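Local coordinates for protein BOLA1, chloroplastic (Arabidopsis thaliana, PDB 4PUG), which may act alone or with glutaredoxin as a redox-regulated transcriptional regulator or as a factor regulating iron-sulfur cluster biogenesis, and binds a labile iron-sulfur cluster as a heterodimer with glutaredoxin, at residues K16-V21 with H66-H71. Sequence-based numbering, arbitrary orientation.
Sequences KELEPV and HRLVYH
The carbonyl oxygen of L18 accepts a hydrogen bond from the S54 hydroxyl, tying the end of helix 6-18 to the loop after strand 47-53, while the L18 side chain reaches across to L68 and V69. Between 16-21 and 66-71 the meeting is wholly apolar, with no hydrogen bond or salt bridge across it, an example of helices joined by branched side chains. CD2 of L18 touches CD2 of L68 at 3.8 Å, methyl against methyl, and the two side chains run antiparallel as they pass. The other L18 branch meets V69 more loosely, its CD1 lying 4.5 Å from V69 CG2. In L18 the CG sits opposite the carbonyl carbon (chi1 -59°), extending the fork toward helix 62-72; L68 instead carries its CG opposite the backbone N (chi1 174°), which directs the branch toward helix 6-18. The interface is small, burying 94 Å² over both sides, and the backbones stay well apart, with 9.2 Å between L18 CA and V69 CA. Directly after L18 the helix breaks off, as E19 takes a positive phi of 34° and P20 leads the chain toward strand 22-27. Helices 6-18 and 62-72 lie on the same face of the mixed three-stranded sheet of this BolA domain, whose alpha/beta architecture resembles the class II KH fold. L18 and V69 both rest on I52 of the central strand 47-53. V69 also reaches I86 of strand 83-89, L18 touches F57 and, farther along helix 62-72, L72, and M60 adjoins L68; the leucine pair is one part of the apolar layer between these helices and the sheet.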
loop_
_atom_site.group_PDB
_atom_site.type_symbol
_atom_site.label_atom_id
_atom_site.label_comp_id
_atom_site.label_asym_id
_atom_site.label_seq_id
_atom_site.Cartn_x
_atom_site.Cartn_y
_atom_site.Cartn_z
ATOM N N LYS A 16 -3.346 9.087 -6.711
ATOM C CA LYS A 16 -3.410 9.558 -8.091
ATOM C C LYS A 16 -4.209 8.611 -8.991
ATOM O O LYS A 16 -5.049 9.055 -9.770
ATOM C CB LYS A 16 -2.009 9.795 -8.674
ATOM C CG LYS A 16 -2.034 10.286 -10.118
ATOM C CD LYS A 16 -0.720 10.926 -10.536
ATOM C CE LYS A 16 0.363 9.889 -10.769
ATOM N NZ LYS A 16 0.563 9.617 -12.219
ATOM N N GLU A 17 -3.959 7.310 -8.877
ATOM C CA GLU A 17 -4.592 6.350 -9.785
ATOM C C GLU A 17 -6.046 5.997 -9.453
ATOM O O GLU A 17 -6.855 5.780 -10.355
ATOM C CB GLU A 17 -3.749 5.075 -9.917
ATOM C CG GLU A 17 -2.437 5.286 -10.655
ATOM C CD GLU A 17 -2.614 6.099 -11.923
ATOM O OE1 GLU A 17 -3.527 5.779 -12.714
ATOM O OE2 GLU A 17 -1.845 7.065 -12.122
ATOM N N LEU A 18 -6.383 5.953 -8.169
ATOM C CA LEU A 18 -7.695 5.458 -7.763
ATOM C C LEU A 18 -8.596 6.527 -7.149
ATOM O O LEU A 18 -9.761 6.257 -6.851
ATOM C CB LEU A 18 -7.532 4.277 -6.804
ATOM C CG LEU A 18 -6.750 3.103 -7.393
ATOM C CD1 LEU A 18 -6.605 1.982 -6.379
ATOM C CD2 LEU A 18 -7.422 2.598 -8.662
ATOM N N GLU A 19 -8.048 7.733 -6.990
ATOM C CA GLU A 19 -8.703 8.844 -6.286
ATOM C C GLU A 19 -9.566 8.401 -5.108
ATOM O O GLU A 19 -10.749 8.735 -5.046
ATOM C CB GLU A 19 -9.528 9.699 -7.256
ATOM C CG GLU A 19 -8.707 10.318 -8.373
ATOM C CD GLU A 19 -9.544 11.152 -9.325
ATOM O OE1 GLU A 19 -10.530 11.771 -8.872
ATOM O OE2 GLU A 19 -9.217 11.183 -10.529
ATOM N N PRO A 20 -8.979 7.645 -4.168
ATOM C CA PRO A 20 -9.820 7.091 -3.107
ATOM C C PRO A 20 -10.419 8.160 -2.205
ATOM O O PRO A 20 -9.799 9.195 -1.953
ATOM C CB PRO A 20 -8.845 6.225 -2.308
ATOM C CG PRO A 20 -7.521 6.855 -2.525
ATOM C CD PRO A 20 -7.548 7.378 -3.935
ATOM N N VAL A 21 -11.632 7.914 -1.732
ATOM C CA VAL A 21 -12.205 8.787 -0.731
ATOM C C VAL A 21 -11.559 8.451 0.613
ATOM O O VAL A 21 -11.488 9.301 1.507
ATOM C CB VAL A 21 -13.746 8.679 -0.667
ATOM C CG1 VAL A 21 -14.182 7.333 -0.098
ATOM C CG2 VAL A 21 -14.317 9.827 0.143
ATOM N N HIS A 66 -7.563 -6.423 -6.259
ATOM C CA HIS A 66 -6.252 -6.722 -5.697
ATOM C C HIS A 66 -5.147 -6.820 -6.746
ATOM O O HIS A 66 -4.011 -6.424 -6.485
ATOM C CB HIS A 66 -6.297 -7.979 -4.832
ATOM C CG HIS A 66 -6.892 -7.757 -3.483
ATOM N ND1 HIS A 66 -6.417 -8.361 -2.346
ATOM C CD2 HIS A 66 -7.935 -6.977 -3.083
ATOM C CE1 HIS A 66 -7.131 -7.978 -1.300
ATOM N NE2 HIS A 66 -8.060 -7.135 -1.733
ATOM N N ARG A 67 -5.467 -7.347 -7.925
ATOM C CA ARG A 67 -4.486 -7.391 -9.009
ATOM C C ARG A 67 -4.155 -5.985 -9.475
ATOM O O ARG A 67 -3.015 -5.698 -9.837
ATOM C CB ARG A 67 -5.015 -8.188 -10.199
ATOM C CG ARG A 67 -4.997 -9.690 -10.023
ATOM C CD ARG A 67 -5.698 -10.376 -11.191
ATOM N NE ARG A 67 -4.792 -10.637 -12.306
ATOM C CZ ARG A 67 -4.561 -9.795 -13.309
ATOM N NH1 ARG A 67 -5.174 -8.617 -13.353
ATOM N NH2 ARG A 67 -3.715 -10.132 -14.274
ATOM N N LEU A 68 -5.168 -5.122 -9.491
ATOM C CA LEU A 68 -4.969 -3.726 -9.856
ATOM C C LEU A 68 -4.016 -3.059 -8.868
ATOM O O LEU A 68 -3.008 -2.459 -9.266
ATOM C CB LEU A 68 -6.306 -2.985 -9.902
ATOM C CG LEU A 68 -6.263 -1.473 -10.130
ATOM C CD1 LEU A 68 -5.564 -1.134 -11.440
ATOM C CD2 LEU A 68 -7.663 -0.875 -10.096
ATOM N N VAL A 69 -4.327 -3.180 -7.579
ATOM C CA VAL A 69 -3.482 -2.585 -6.542
ATOM C C VAL A 69 -2.048 -3.128 -6.583
ATOM O O VAL A 69 -1.089 -2.359 -6.496
ATOM C CB VAL A 69 -4.082 -2.747 -5.126
ATOM C CG1 VAL A 69 -3.186 -2.086 -4.087
ATOM C CG2 VAL A 69 -5.489 -2.159 -5.068
ATOM N N TYR A 70 -1.907 -4.445 -6.732
ATOM C CA TYR A 70 -0.584 -5.063 -6.825
ATOM C C TYR A 70 0.179 -4.555 -8.042
ATOM O O TYR A 70 1.389 -4.345 -7.981
ATOM C CB TYR A 70 -0.685 -6.592 -6.875
ATOM C CG TYR A 70 -0.421 -7.267 -5.546
ATOM C CD1 TYR A 70 0.794 -7.889 -5.284
ATOM C CD2 TYR A 70 -1.388 -7.281 -4.553
ATOM C CE1 TYR A 70 1.035 -8.506 -4.064
ATOM C CE2 TYR A 70 -1.155 -7.893 -3.337
ATOM C CZ TYR A 70 0.055 -8.502 -3.097
ATOM O OH TYR A 70 0.279 -9.108 -1.882
ATOM N N HIS A 71 -0.538 -4.361 -9.143
ATOM C CA HIS A 71 0.055 -3.819 -10.356
ATOM C C HIS A 71 0.568 -2.403 -10.127
ATOM O O HIS A 71 1.663 -2.053 -10.563
ATOM C CB HIS A 71 -0.956 -3.826 -11.499
ATOM C CG HIS A 71 -0.505 -3.053 -12.700
ATOM N ND1 HIS A 71 0.469 -3.515 -13.559
ATOM C CD2 HIS A 71 -0.885 -1.846 -13.176
ATOM C CE1 HIS A 71 0.666 -2.628 -14.517
ATOM N NE2 HIS A 71 -0.144 -1.604 -14.307
#